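Local atomic coordinates of replicative DNA helicase (Nostoc punctiforme, PDB entry 4O1R), a protein that probably excises itself from its helicase precursor by protein splicing, joining the flanking polypeptides, as expected of a DnaB intein. Residues A[78-83]-A[88-93]; A[60-65]-A[94-99]; A[130-133]-A[138-141]; A[71-76]-A[120-125]; A[33-38]-A[44-49]. All coordinates share one frame; numbering follows the deposited sequence.

Contact 1: A[78-83]-A[88-93]; sequences FLTING and DELTPK. With NA (sodium ion), chain B; NA (sodium ion), chain D.
The carbonyl oxygen of G83 is gripped twice by T80, the residue whose methyl group meets L90 across this contact. T80 OG1 donates to G83 O over 2.8 Å, arriving in the carbonyl plane on a lone pair, and T80 N reaches the same oxygen at 2.9 Å. The hydroxyl is itself a target: N82 N donates to T80 OG1 over 3.1 Å, an ST turn set inside the type I turn from T80 to G83. With OG1 lodged between the backbone N and the carbonyl carbon (chi1 75°), the hydroxyl serves the turn while CG2 is left for L90. T80 CG2 lies 3.7 Å from L90 CD2, the two side chains sliding past each other in opposite directions. The other branch of the leucine, CD1, comes obliquely to F78 CD1 at 4.3 Å. L96 of strand 95-99 touches F78, T80 and L90 alike. On the outside, T91 OG1 at 2.4 Å and P92 O at 2.3 Å bind one sodium ion, and I81 O belongs to a second. The chemistry is thus divided: cohesion across the segments is apolar, whereas polar groups order the turn of 78-83 and hold the ions.

Contact 2: A[60-65]-A[94-99]; sequences FTLTTR and EHLALP. Unlike the reference sequence in segment 94-99: A97 (reference Cys).
The backbones of 60-65 and 94-99 run almost perpendicular, their directions 93° apart, and even at T64 and L96 the CA atoms stay 8.4 Å from each other, so side chains alone span the gap. L62 and L96 reach toward each other tip to tip. L62 carries CG opposite its backbone N (chi1 -180°), which extends both its methyls to the same target: L96 CD1 lies 3.9 Å from L62 CD2 and 4.0 Å from L62 CD1. Two residues further along each strand, T64 and L98 repeat the head-on approach, with L98 CD2 4.0 Å from T64 OG1 and 4.1 Å from T64 CG2. That hydroxyl is not stranded among methyls, because it is hydrogen-bonded to D109 OD2. The two strands belong to the curved beta framework of the HINT fold expected of an intein; they do not pair with each other, but each pairs with the long strand 106-126, and L90 touches both L62 and L96. At the outer end the polar groups approach without bonding. R65 NH2 stands 4.0 Å from H95 NE2, the guanidinium and imidazole planes turned 74° apart. A bend at chi3 brings the arginine's end round to the ring, and its NH1 makes a long, weak ion pair with E110. The proximity of this guanidinium would probably discourage a second proton on H95.

Contact 3: A[130-133]-A[138-141]; sequences LHNF and IIVH
F133 and V140 meet with the aromatic ring turned flat against a methyl: V140 CG2 stands 3.8 Å from the centroid of the F133 ring, 11° off its normal, a CH-pi contact over one face. The torsion of F133 puts CG between its backbone N and carbonyl carbon (chi1 60°), carrying the ring across to the neighbouring strand. With an alanine here, the methyl of V140 is likely to lose its aromatic partner and a gap to open toward V33 and L125. The backbones beneath form a hydrogen-bonded antiparallel pair, F133 N to V140 O at 3.0 Å and V140 N to F133 O at 2.9 Å. This is the hairpin of strands 132-135 and 138-141 that ends the intein, where a penultimate histidine before a terminal asparagine follows the familiar family pattern. N132 and H141 project from the other face as the adjacent non-hydrogen-bonded pair. N132 CB packs on V140 O, while N132 OD1 runs slantwise past I139 CG2 at 3.8 Å and takes its hydrogen bond from L36 N. In one of two conformers of H141, and doubtful for the other, H131 O sits 3.1 Å above the plane of the imidazole, over its centre and not hydrogen-bonded to it; H131 CB approaches H141 CE1 at 3.7 Å.

Contact 4: A[71-76]-A[120-125]; sequences RATGNH and EEVFDL
R71 opens the segment with a salt bridge to E120, in one of two conformers modelled for the arginine and doubtful for the other. R71 NH1 lies 3.0 Å from E120 OE2 and 3.2 Å from E120 OE1, and R71 NH2 is 3.1 Å from E120 OE2; each hydrogen bond is weak and bent, and the carboxylate meets the guanidinium at its edge, with the two planes 70° apart. The arginine chain kinks at its third torsion (71°), and its side chain crosses the extended glutamate at about a right angle. R71 NH2 also bonds to S117 O. Next, T73 divides its branches. CG2 faces V122 CG2 at 4.2 Å, a loose apolar touch, while OG1 donates to N75 OD1 over 2.8 Å and is also hydrogen-bonded to A4 N. H76 N then donates to T73 O at 3.1 Å, closing a type I turn. The imidazole of H76 turns toward strand 106-126, its CE1 4.2 Å from D124 OD1, and its ND1 is hydrogen-bonded to A4 O. Threonine and histidine therefore both hold backbone atoms of A4, its N and its O, near the chain's start. The sequence T-G-N-H and this geometry are consistent with the block B TxxH motif of inteins, which in relatives surrounds the N-terminal splice junction.

Contact 5: A[33-38]-A[44-49]; sequences VWALNE and EKAIVS
N37 and E44 are joined by a side-chain hydrogen bond in the beta hairpin of strands 31-37 and 42-55: N37 ND2 donates to E44 OE2 over 2.7 Å at 166°. The carboxylate oxygen lies in the amide plane of N37, yet the donor comes from above the carboxylate plane, the two flat groups standing 87° apart. The first torsion of N37 is fully extended away from the main-chain nitrogen (chi1 -180°), which swings the amide over to the glutamate, and its OD1 accepts from A39 N in the connecting turn. Replacing the glutamate by an alanine here is likely to leave N37 ND2 without its acceptor and the amide less firmly fixed in rotation. On the same face as E44, A35 CB and A46 CB touch at 3.6 Å, and V33 CG2 meets V48 CG2 at 3.7 Å, the two valines crossing at about a right angle. W34 and K45 occupy the other face, side by side and pointing the same way, with W34 CZ3 3.8 Å from K45 CG. These positions are fixed by the antiparallel ladder, in which A35 and E44 bond reciprocally, as do V33 and A46, here through A46 N to V33 O at 2.8 Å. V33 O also meets K45 CA in a CH...O contact of 3.5 Å.

Overall arrangement
From the N terminus, contact 5 closes first, a short hairpin finished before the others begin. Contact 2 opens next at 60-65 and contact 4 at 71-76. Contact 1 opens and closes within both their loops; contact 2 then closes at 94-99, and contact 4 only at 120-125, so contacts 2 and 4 cross. Contact 3 closes the last hairpin in series. It lies beside contact 5, their centres about 8 Å apart, joining the C-terminal hairpin to an early one, and shares a sheet with contact 1 through strands 77-80 and 138-141. Contacts 2, 4 and 5 all reach the large curled sheet, with contact 5 across the chain's centre from contacts 2 and 4.

Contact 1: A[78-83]-A[88-93]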
# COMPACT_ATOMS: atom_id res chain seq x y z
N PHE A 78 2.30 5.05 5.45
CA PHE A 78 1.55 5.73 4.39
C PHE A 78 2.13 7.13 4.24
O PHE A 78 2.77 7.64 5.16
CB PHE A 78 0.08 5.80 4.78
CG PHE A 78 -0.57 4.44 4.86
CD1 PHE A 78 -0.43 3.66 6.01
CD2 PHE A 78 -1.28 3.93 3.79
CE1 PHE A 78 -1.00 2.40 6.08
CE2 PHE A 78 -1.86 2.66 3.86
CZ PHE A 78 -1.71 1.90 5.01
N LEU A 79 1.91 7.75 3.09
CA LEU A 79 2.56 9.04 2.83
C LEU A 79 1.63 10.21 3.13
O LEU A 79 0.54 10.32 2.54
CB LEU A 79 3.04 9.11 1.38
CG LEU A 79 3.77 10.41 1.01
CD1 LEU A 79 5.00 10.64 1.87
CD2 LEU A 79 4.15 10.40 -0.46
N THR A 80 2.05 11.08 4.04
CA THR A 80 1.33 12.33 4.30
C THR A 80 2.12 13.50 3.71
O THR A 80 3.26 13.32 3.27
CB THR A 80 1.15 12.60 5.81
OG1 THR A 80 2.40 13.05 6.38
CG2 THR A 80 0.63 11.36 6.54
N ILE A 81 1.54 14.70 3.73
CA ILE A 81 2.21 15.89 3.21
C ILE A 81 3.43 16.26 4.07
O ILE A 81 4.27 17.05 3.64
CB ILE A 81 1.20 17.08 3.13
CG1 ILE A 81 1.68 18.19 2.18
CG2 ILE A 81 0.90 17.66 4.51
CD1 ILE A 81 1.72 17.76 0.76
N ASN A 82 3.50 15.69 5.27
CA ASN A 82 4.63 15.88 6.16
C ASN A 82 5.48 14.62 6.33
O ASN A 82 6.21 14.49 7.32
CB ASN A 82 4.18 16.50 7.49
CG ASN A 82 3.90 17.99 7.36
OD1 ASN A 82 4.75 18.73 6.86
ND2 ASN A 82 2.70 18.42 7.74
N GLY A 83 5.42 13.72 5.35
CA GLY A 83 6.30 12.56 5.33
C GLY A 83 5.58 11.24 5.58
O GLY A 83 4.37 11.18 5.82
N ASP A 88 -0.49 3.60 12.83
CA ASP A 88 -0.85 3.86 14.22
C ASP A 88 -0.37 5.21 14.74
O ASP A 88 -0.52 5.50 15.93
CB ASP A 88 -0.47 2.67 15.12
CG ASP A 88 1.02 2.42 15.20
OD1 ASP A 88 1.83 3.31 14.86
OD2 ASP A 88 1.39 1.30 15.61
N GLU A 89 0.15 6.05 13.83
CA GLU A 89 0.43 7.46 14.14
C GLU A 89 -0.45 8.43 13.34
O GLU A 89 -0.33 9.64 13.50
CB GLU A 89 1.91 7.77 13.91
CG GLU A 89 2.84 7.01 14.90
CD GLU A 89 2.71 7.47 16.37
OE1 GLU A 89 2.36 8.64 16.64
OE2 GLU A 89 2.97 6.65 17.28
N LEU A 90 -1.35 7.90 12.52
CA LEU A 90 -2.24 8.75 11.72
C LEU A 90 -3.44 9.19 12.54
O LEU A 90 -3.89 8.48 13.45
CB LEU A 90 -2.71 8.00 10.48
CG LEU A 90 -1.61 7.65 9.47
CD1 LEU A 90 -2.17 6.73 8.41
CD2 LEU A 90 -1.07 8.92 8.82
N THR A 91 -3.96 10.36 12.20
CA THR A 91 -5.07 10.95 12.95
C THR A 91 -6.30 11.12 12.06
O THR A 91 -6.20 11.12 10.82
CB THR A 91 -4.67 12.32 13.56
OG1 THR A 91 -4.44 13.26 12.50
CG2 THR A 91 -3.40 12.21 14.45
N PRO A 92 -7.48 11.29 12.68
CA PRO A 92 -8.67 11.55 11.88
C PRO A 92 -8.46 12.80 11.03
O PRO A 92 -7.85 13.76 11.51
CB PRO A 92 -9.76 11.78 12.94
CG PRO A 92 -9.26 11.00 14.14
CD PRO A 92 -7.77 11.24 14.13
N LYS A 93 -8.94 12.78 9.79
CA LYS A 93 -8.85 13.91 8.84
C LYS A 93 -7.46 14.13 8.26
O LYS A 93 -7.30 14.98 7.40
CB LYS A 93 -9.38 15.22 9.44
CG LYS A 93 -10.84 15.08 9.88
CD LYS A 93 -11.43 16.37 10.33
CE LYS A 93 -10.78 16.79 11.60
NZ LYS A 93 -11.32 18.07 12.09
NA NA B . -6.07 15.02 12.31
NA NA D . 5.88 18.56 2.84
O HOH W 1 5.18 19.84 4.53
O HOH W 2 -4.43 15.83 10.76
O HOH W 3 -7.17 17.13 12.16
O HOH W 4 4.75 20.27 1.47
O HOH W 5 5.60 17.25 0.83

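Contact 2: A[60-65]-A[94-99]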
# COMPACT_ATOMS: atom_id res chain seq x y z
N PHE A 60 -5.53 -3.14 10.96
CA PHE A 60 -6.43 -1.99 11.07
C PHE A 60 -6.97 -1.68 9.69
O PHE A 60 -6.22 -1.69 8.71
CB PHE A 60 -5.67 -0.77 11.60
CG PHE A 60 -5.19 -0.94 13.01
CD1 PHE A 60 -4.04 -1.67 13.29
CD2 PHE A 60 -5.92 -0.40 14.07
CE1 PHE A 60 -3.60 -1.87 14.60
CE2 PHE A 60 -5.49 -0.60 15.39
CZ PHE A 60 -4.33 -1.32 15.64
N THR A 61 -8.27 -1.40 9.61
CA THR A 61 -8.91 -0.97 8.37
C THR A 61 -8.90 0.55 8.31
O THR A 61 -9.43 1.22 9.21
CB THR A 61 -10.34 -1.47 8.29
OG1 THR A 61 -10.33 -2.89 8.45
CG2 THR A 61 -10.97 -1.14 6.94
N LEU A 62 -8.27 1.07 7.27
CA LEU A 62 -8.21 2.50 7.03
C LEU A 62 -9.08 2.82 5.83
O LEU A 62 -8.96 2.15 4.80
CB LEU A 62 -6.76 2.91 6.80
CG LEU A 62 -6.48 4.39 6.54
CD1 LEU A 62 -5.09 4.74 7.03
CD2 LEU A 62 -6.62 4.71 5.05
N THR A 63 -9.96 3.82 5.97
CA THR A 63 -10.86 4.22 4.88
C THR A 63 -10.68 5.69 4.59
O THR A 63 -10.54 6.50 5.52
CB THR A 63 -12.33 3.93 5.26
OG1 THR A 63 -12.45 2.56 5.66
CG2 THR A 63 -13.28 4.18 4.09
N THR A 64 -10.68 6.05 3.30
CA THR A 64 -10.54 7.45 2.91
C THR A 64 -11.89 8.02 2.46
O THR A 64 -12.85 7.29 2.21
CB THR A 64 -9.49 7.63 1.78
OG1 THR A 64 -10.04 7.15 0.54
CG2 THR A 64 -8.18 6.90 2.10
N ARG A 65 -11.92 9.35 2.30
CA ARG A 65 -13.14 10.07 1.92
C ARG A 65 -13.68 9.65 0.55
O ARG A 65 -14.90 9.60 0.37
CB ARG A 65 -12.88 11.58 1.99
CG ARG A 65 -14.08 12.49 1.69
CD ARG A 65 -13.74 13.97 1.98
NE ARG A 65 -12.55 14.43 1.24
CZ ARG A 65 -11.80 15.49 1.57
NH1 ARG A 65 -12.10 16.25 2.62
NH2 ARG A 65 -10.74 15.80 0.83
N GLU A 94 -6.47 13.36 8.70
CA GLU A 94 -5.15 13.46 8.09
C GLU A 94 -5.24 12.97 6.63
O GLU A 94 -6.01 12.07 6.32
CB GLU A 94 -4.14 12.66 8.90
CG GLU A 94 -2.70 12.96 8.54
CD GLU A 94 -1.76 12.70 9.69
OE1 GLU A 94 -2.20 12.21 10.76
OE2 GLU A 94 -0.57 13.01 9.54
N HIS A 95 -4.44 13.56 5.75
CA HIS A 95 -4.49 13.20 4.33
C HIS A 95 -3.34 12.28 3.92
O HIS A 95 -2.23 12.40 4.44
CB HIS A 95 -4.46 14.47 3.48
CG HIS A 95 -5.71 15.30 3.55
ND1 HIS A 95 -6.14 15.93 4.70
CD2 HIS A 95 -6.59 15.65 2.58
CE1 HIS A 95 -7.25 16.61 4.44
NE2 HIS A 95 -7.54 16.45 3.16
N LEU A 96 -3.64 11.39 2.98
CA LEU A 96 -2.66 10.43 2.45
C LEU A 96 -2.57 10.55 0.94
O LEU A 96 -3.56 10.89 0.27
CB LEU A 96 -3.07 8.99 2.76
CG LEU A 96 -3.29 8.60 4.21
CD1 LEU A 96 -3.65 7.13 4.22
CD2 LEU A 96 -2.02 8.88 4.99
N ALA A 97 -1.39 10.23 0.40
CA ALA A 97 -1.19 10.22 -1.04
C ALA A 97 -1.78 8.98 -1.67
O ALA A 97 -1.49 7.85 -1.25
CB ALA A 97 0.30 10.28 -1.36
N LEU A 98 -2.60 9.21 -2.69
CA LEU A 98 -3.25 8.13 -3.43
C LEU A 98 -3.13 8.43 -4.91
O LEU A 98 -3.14 9.59 -5.30
CB LEU A 98 -4.74 8.07 -3.05
CG LEU A 98 -5.24 7.23 -1.86
CD1 LEU A 98 -4.64 7.66 -0.54
CD2 LEU A 98 -6.74 7.32 -1.75
N PRO A 99 -3.03 7.38 -5.76
CA PRO A 99 -3.05 7.64 -7.21
C PRO A 99 -4.39 8.16 -7.68
O PRO A 99 -5.45 7.76 -7.17
CB PRO A 99 -2.81 6.25 -7.82
CG PRO A 99 -2.45 5.36 -6.77
CD PRO A 99 -2.82 5.96 -5.44

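Contact 3: A[130-133]-A[138-141]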
# COMPACT_ATOMS: atom_id res chain seq x y z
N LEU A 130 12.20 1.82 -5.46
CA LEU A 130 11.43 2.92 -4.87
C LEU A 130 10.92 2.66 -3.45
O LEU A 130 10.47 3.58 -2.78
CB LEU A 130 10.28 3.27 -5.82
CG LEU A 130 10.70 3.83 -7.19
CD1 LEU A 130 9.52 3.91 -8.14
CD2 LEU A 130 11.33 5.21 -7.02
N HIS A 131 11.00 1.40 -3.00
CA HIS A 131 10.64 0.99 -1.63
C HIS A 131 9.18 1.27 -1.24
O HIS A 131 8.86 1.42 -0.06
CB HIS A 131 11.60 1.60 -0.59
CG HIS A 131 13.05 1.37 -0.90
ND1 HIS A 131 13.64 0.13 -0.80
CD2 HIS A 131 14.02 2.23 -1.31
CE1 HIS A 131 14.92 0.24 -1.13
NE2 HIS A 131 15.17 1.49 -1.45
N ASN A 132 8.30 1.30 -2.23
CA ASN A 132 6.87 1.50 -1.98
C ASN A 132 6.10 0.89 -3.13
O ASN A 132 6.67 0.53 -4.16
CB ASN A 132 6.52 2.99 -1.77
CG ASN A 132 6.46 3.79 -3.08
OD1 ASN A 132 5.46 3.75 -3.81
ND2 ASN A 132 7.52 4.54 -3.35
N PHE A 133 4.80 0.73 -2.94
CA PHE A 133 3.97 0.25 -4.02
C PHE A 133 2.54 0.64 -3.76
O PHE A 133 2.19 1.07 -2.65
CB PHE A 133 4.11 -1.27 -4.24
CG PHE A 133 3.73 -2.12 -3.05
CD1 PHE A 133 4.67 -2.38 -2.05
CD2 PHE A 133 2.46 -2.69 -2.94
CE1 PHE A 133 4.34 -3.18 -0.94
CE2 PHE A 133 2.12 -3.49 -1.84
CZ PHE A 133 3.06 -3.73 -0.84
N ILE A 138 -3.93 2.65 -2.90
CA ILE A 138 -3.32 3.54 -1.89
C ILE A 138 -1.81 3.28 -1.90
O ILE A 138 -1.37 2.14 -2.03
CB ILE A 138 -3.91 3.28 -0.48
CG1 ILE A 138 -5.42 3.55 -0.49
CG2 ILE A 138 -3.21 4.16 0.59
CD1 ILE A 138 -6.15 3.13 0.79
N ILE A 139 -1.02 4.35 -1.77
CA ILE A 139 0.45 4.20 -1.74
C ILE A 139 0.92 3.77 -0.36
O ILE A 139 0.55 4.39 0.64
CB ILE A 139 1.12 5.50 -2.19
CG1 ILE A 139 0.78 5.76 -3.65
CG2 ILE A 139 2.64 5.46 -2.00
CD1 ILE A 139 0.87 7.19 -4.05
N VAL A 140 1.68 2.68 -0.29
CA VAL A 140 2.21 2.16 0.98
C VAL A 140 3.73 1.99 0.90
O VAL A 140 4.24 1.70 -0.18
CB VAL A 140 1.55 0.82 1.39
CG1 VAL A 140 0.05 0.94 1.37
CG2 VAL A 140 1.99 -0.33 0.47
N HIS A 141 4.46 2.16 2.01
CA HIS A 141 5.93 2.03 2.02
C HIS A 141 6.46 0.76 2.66
O HIS A 141 5.95 0.30 3.69
CB HIS A 141 6.59 3.18 2.79
CG HIS A 141 8.00 3.49 2.38
ND1 HIS A 141 9.10 2.82 2.87
CD2 HIS A 141 8.49 4.41 1.51
CE1 HIS A 141 10.21 3.31 2.34
NE2 HIS A 141 9.86 4.28 1.50

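Contact 4: A[71-76]-A[120-125]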
# COMPACT_ATOMS: atom_id res chain seq x y z
N ARG A 71 -6.42 -2.78 4.62
CA ARG A 71 -6.19 -3.37 5.94
C ARG A 71 -4.70 -3.63 6.09
O ARG A 71 -4.12 -4.41 5.33
CB ARG A 71 -7.01 -4.65 6.13
CG ARG A 71 -8.50 -4.30 6.15
CD ARG A 71 -9.40 -5.49 6.20
NE ARG A 71 -9.34 -6.14 7.49
CZ ARG A 71 -9.12 -7.44 7.67
NH1 ARG A 71 -8.97 -8.23 6.61
NH2 ARG A 71 -9.09 -7.94 8.90
N ALA A 72 -4.10 -2.96 7.07
CA ALA A 72 -2.65 -2.96 7.24
C ALA A 72 -2.27 -3.06 8.70
O ALA A 72 -3.05 -2.74 9.59
CB ALA A 72 -2.04 -1.68 6.63
N THR A 73 -1.05 -3.52 8.94
CA THR A 73 -0.54 -3.53 10.31
C THR A 73 -0.32 -2.10 10.82
O THR A 73 -0.19 -1.15 10.03
CB THR A 73 0.75 -4.33 10.42
OG1 THR A 73 1.74 -3.76 9.55
CG2 THR A 73 0.54 -5.79 10.03
N GLY A 74 -0.25 -1.95 12.14
CA GLY A 74 -0.13 -0.64 12.75
C GLY A 74 1.16 0.07 12.37
O GLY A 74 1.20 1.30 12.35
N ASN A 75 2.21 -0.69 12.10
CA ASN A 75 3.49 -0.11 11.72
C ASN A 75 3.64 0.14 10.23
O ASN A 75 4.68 0.65 9.81
CB ASN A 75 4.67 -0.95 12.25
CG ASN A 75 4.73 -2.36 11.70
OD1 ASN A 75 3.72 -2.94 11.28
ND2 ASN A 75 5.92 -2.94 11.72
N HIS A 76 2.65 -0.22 9.42
CA HIS A 76 2.80 0.04 7.99
C HIS A 76 2.71 1.53 7.71
O HIS A 76 1.81 2.19 8.22
CB HIS A 76 1.76 -0.70 7.16
CG HIS A 76 2.28 -1.07 5.81
ND1 HIS A 76 2.15 -2.33 5.28
CD2 HIS A 76 2.98 -0.35 4.90
CE1 HIS A 76 2.76 -2.38 4.11
NE2 HIS A 76 3.25 -1.19 3.85
N GLU A 120 -4.98 -11.53 11.18
CA GLU A 120 -4.97 -12.44 10.02
C GLU A 120 -3.54 -12.62 9.59
O GLU A 120 -2.66 -11.87 10.01
CB GLU A 120 -5.72 -11.83 8.83
CG GLU A 120 -7.18 -11.50 9.06
CD GLU A 120 -7.91 -11.10 7.80
OE1 GLU A 120 -7.29 -11.00 6.72
OE2 GLU A 120 -9.13 -10.90 7.90
N GLU A 121 -3.30 -13.61 8.74
CA GLU A 121 -2.00 -13.68 8.07
C GLU A 121 -1.79 -12.42 7.21
O GLU A 121 -2.72 -11.92 6.57
CB GLU A 121 -1.89 -14.95 7.21
CG GLU A 121 -0.47 -15.16 6.71
CD GLU A 121 -0.28 -16.46 5.97
OE1 GLU A 121 -1.28 -17.12 5.61
OE2 GLU A 121 0.89 -16.81 5.75
N VAL A 122 -0.57 -11.89 7.24
CA VAL A 122 -0.27 -10.66 6.52
C VAL A 122 0.96 -10.84 5.63
O VAL A 122 1.78 -11.74 5.86
CB VAL A 122 -0.12 -9.44 7.47
CG1 VAL A 122 -1.44 -9.11 8.12
CG2 VAL A 122 0.94 -9.70 8.52
N PHE A 123 1.06 -9.99 4.61
CA PHE A 123 1.98 -10.19 3.49
C PHE A 123 2.61 -8.88 3.09
O PHE A 123 2.05 -7.80 3.29
CB PHE A 123 1.21 -10.76 2.29
CG PHE A 123 0.51 -12.05 2.58
CD1 PHE A 123 -0.76 -12.06 3.16
CD2 PHE A 123 1.12 -13.26 2.30
CE1 PHE A 123 -1.41 -13.25 3.46
CE2 PHE A 123 0.48 -14.46 2.58
CZ PHE A 123 -0.79 -14.45 3.16
N ASP A 124 3.77 -8.99 2.46
CA ASP A 124 4.47 -7.80 2.00
C ASP A 124 5.23 -8.11 0.71
O ASP A 124 5.44 -9.28 0.36
CB ASP A 124 5.44 -7.32 3.09
CG ASP A 124 5.96 -5.90 2.86
OD1 ASP A 124 5.32 -5.10 2.14
OD2 ASP A 124 7.03 -5.57 3.44
N LEU A 125 5.59 -7.03 0.02
CA LEU A 125 6.42 -7.07 -1.18
C LEU A 125 7.66 -6.26 -0.94
O LEU A 125 7.59 -5.20 -0.32
CB LEU A 125 5.68 -6.43 -2.36
CG LEU A 125 4.29 -6.93 -2.73
CD1 LEU A 125 3.76 -6.20 -3.96
CD2 LEU A 125 4.31 -8.42 -2.96

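Contact 5: A[33-38]-A[44-49]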
# COMPACT_ATOMS: atom_id res chain seq x y z
N VAL A 33 4.91 -3.73 -10.62
CA VAL A 33 3.70 -3.13 -10.06
C VAL A 33 3.84 -1.61 -10.17
O VAL A 33 4.86 -1.11 -10.66
CB VAL A 33 3.46 -3.59 -8.60
CG1 VAL A 33 3.37 -5.12 -8.54
CG2 VAL A 33 4.55 -3.09 -7.66
N TRP A 34 2.83 -0.87 -9.72
CA TRP A 34 2.94 0.59 -9.68
C TRP A 34 3.50 1.07 -8.35
O TRP A 34 3.19 0.50 -7.30
CB TRP A 34 1.60 1.26 -9.95
CG TRP A 34 1.17 1.08 -11.36
CD1 TRP A 34 0.21 0.21 -11.81
CD2 TRP A 34 1.72 1.72 -12.51
NE1 TRP A 34 0.11 0.31 -13.18
CE2 TRP A 34 1.03 1.22 -13.63
CE3 TRP A 34 2.72 2.69 -12.70
CZ2 TRP A 34 1.31 1.64 -14.93
CZ3 TRP A 34 3.00 3.11 -14.00
CH2 TRP A 34 2.29 2.59 -15.09
N ALA A 35 4.33 2.10 -8.41
CA ALA A 35 4.92 2.71 -7.22
C ALA A 35 5.10 4.20 -7.42
O ALA A 35 5.11 4.69 -8.55
CB ALA A 35 6.27 2.06 -6.90
N LEU A 36 5.27 4.91 -6.32
CA LEU A 36 5.47 6.34 -6.40
C LEU A 36 6.96 6.69 -6.48
O LEU A 36 7.75 6.23 -5.66
CB LEU A 36 4.86 6.99 -5.16
CG LEU A 36 5.04 8.51 -5.04
CD1 LEU A 36 4.22 9.26 -6.07
CD2 LEU A 36 4.67 8.94 -3.63
N ASN A 37 7.32 7.49 -7.48
CA ASN A 37 8.61 8.16 -7.46
C ASN A 37 8.44 9.47 -6.69
O ASN A 37 7.78 10.38 -7.16
CB ASN A 37 9.11 8.42 -8.89
CG ASN A 37 10.45 9.11 -8.93
OD1 ASN A 37 10.83 9.79 -7.98
ND2 ASN A 37 11.16 8.95 -10.04
N GLU A 38 9.00 9.53 -5.49
CA GLU A 38 8.80 10.68 -4.60
C GLU A 38 9.45 11.97 -5.07
O GLU A 38 9.05 13.06 -4.65
CB GLU A 38 9.28 10.35 -3.20
CG GLU A 38 8.19 9.90 -2.26
CD GLU A 38 8.61 10.08 -0.83
OE1 GLU A 38 8.31 11.15 -0.24
OE2 GLU A 38 9.28 9.16 -0.31
N GLU A 44 5.26 5.22 -11.25
CA GLU A 44 6.20 4.55 -12.16
C GLU A 44 6.09 3.05 -11.99
O GLU A 44 5.68 2.56 -10.94
CB GLU A 44 7.65 4.94 -11.86
CG GLU A 44 8.05 6.36 -12.21
CD GLU A 44 9.52 6.62 -11.92
OE1 GLU A 44 10.24 5.69 -11.48
OE2 GLU A 44 9.96 7.76 -12.14
N LYS A 45 6.45 2.32 -13.04
CA LYS A 45 6.57 0.87 -12.97
C LYS A 45 7.76 0.51 -12.08
O LYS A 45 8.83 1.10 -12.20
CB LYS A 45 6.77 0.30 -14.38
CG LYS A 45 5.72 0.77 -15.37
CD LYS A 45 6.01 0.31 -16.78
CE LYS A 45 5.00 0.88 -17.76
NZ LYS A 45 5.17 0.31 -19.13
N ALA A 46 7.56 -0.47 -11.21
CA ALA A 46 8.56 -0.87 -10.22
C ALA A 46 8.63 -2.38 -10.06
O ALA A 46 7.61 -3.04 -9.87
CB ALA A 46 8.25 -0.22 -8.88
N ILE A 47 9.84 -2.92 -10.11
CA ILE A 47 10.05 -4.36 -9.98
C ILE A 47 9.96 -4.85 -8.53
O ILE A 47 10.54 -4.25 -7.61
CB ILE A 47 11.39 -4.81 -10.62
CG1 ILE A 47 11.37 -4.53 -12.13
CG2 ILE A 47 11.70 -6.29 -10.32
CD1 ILE A 47 10.34 -5.32 -12.92
N VAL A 48 9.23 -5.94 -8.34
CA VAL A 48 9.12 -6.61 -7.05
C VAL A 48 10.12 -7.76 -7.02
O VAL A 48 10.11 -8.62 -7.90
CB VAL A 48 7.69 -7.15 -6.86
CG1 VAL A 48 7.58 -8.00 -5.59
CG2 VAL A 48 6.69 -6.00 -6.83
N SER A 49 10.98 -7.77 -6.00
CA SER A 49 12.00 -8.81 -5.85
C SER A 49 11.62 -9.97 -4.94
O SER A 49 12.26 -11.02 -4.96
CB SER A 49 13.30 -8.18 -5.32
OG SER A 49 13.08 -7.59 -4.05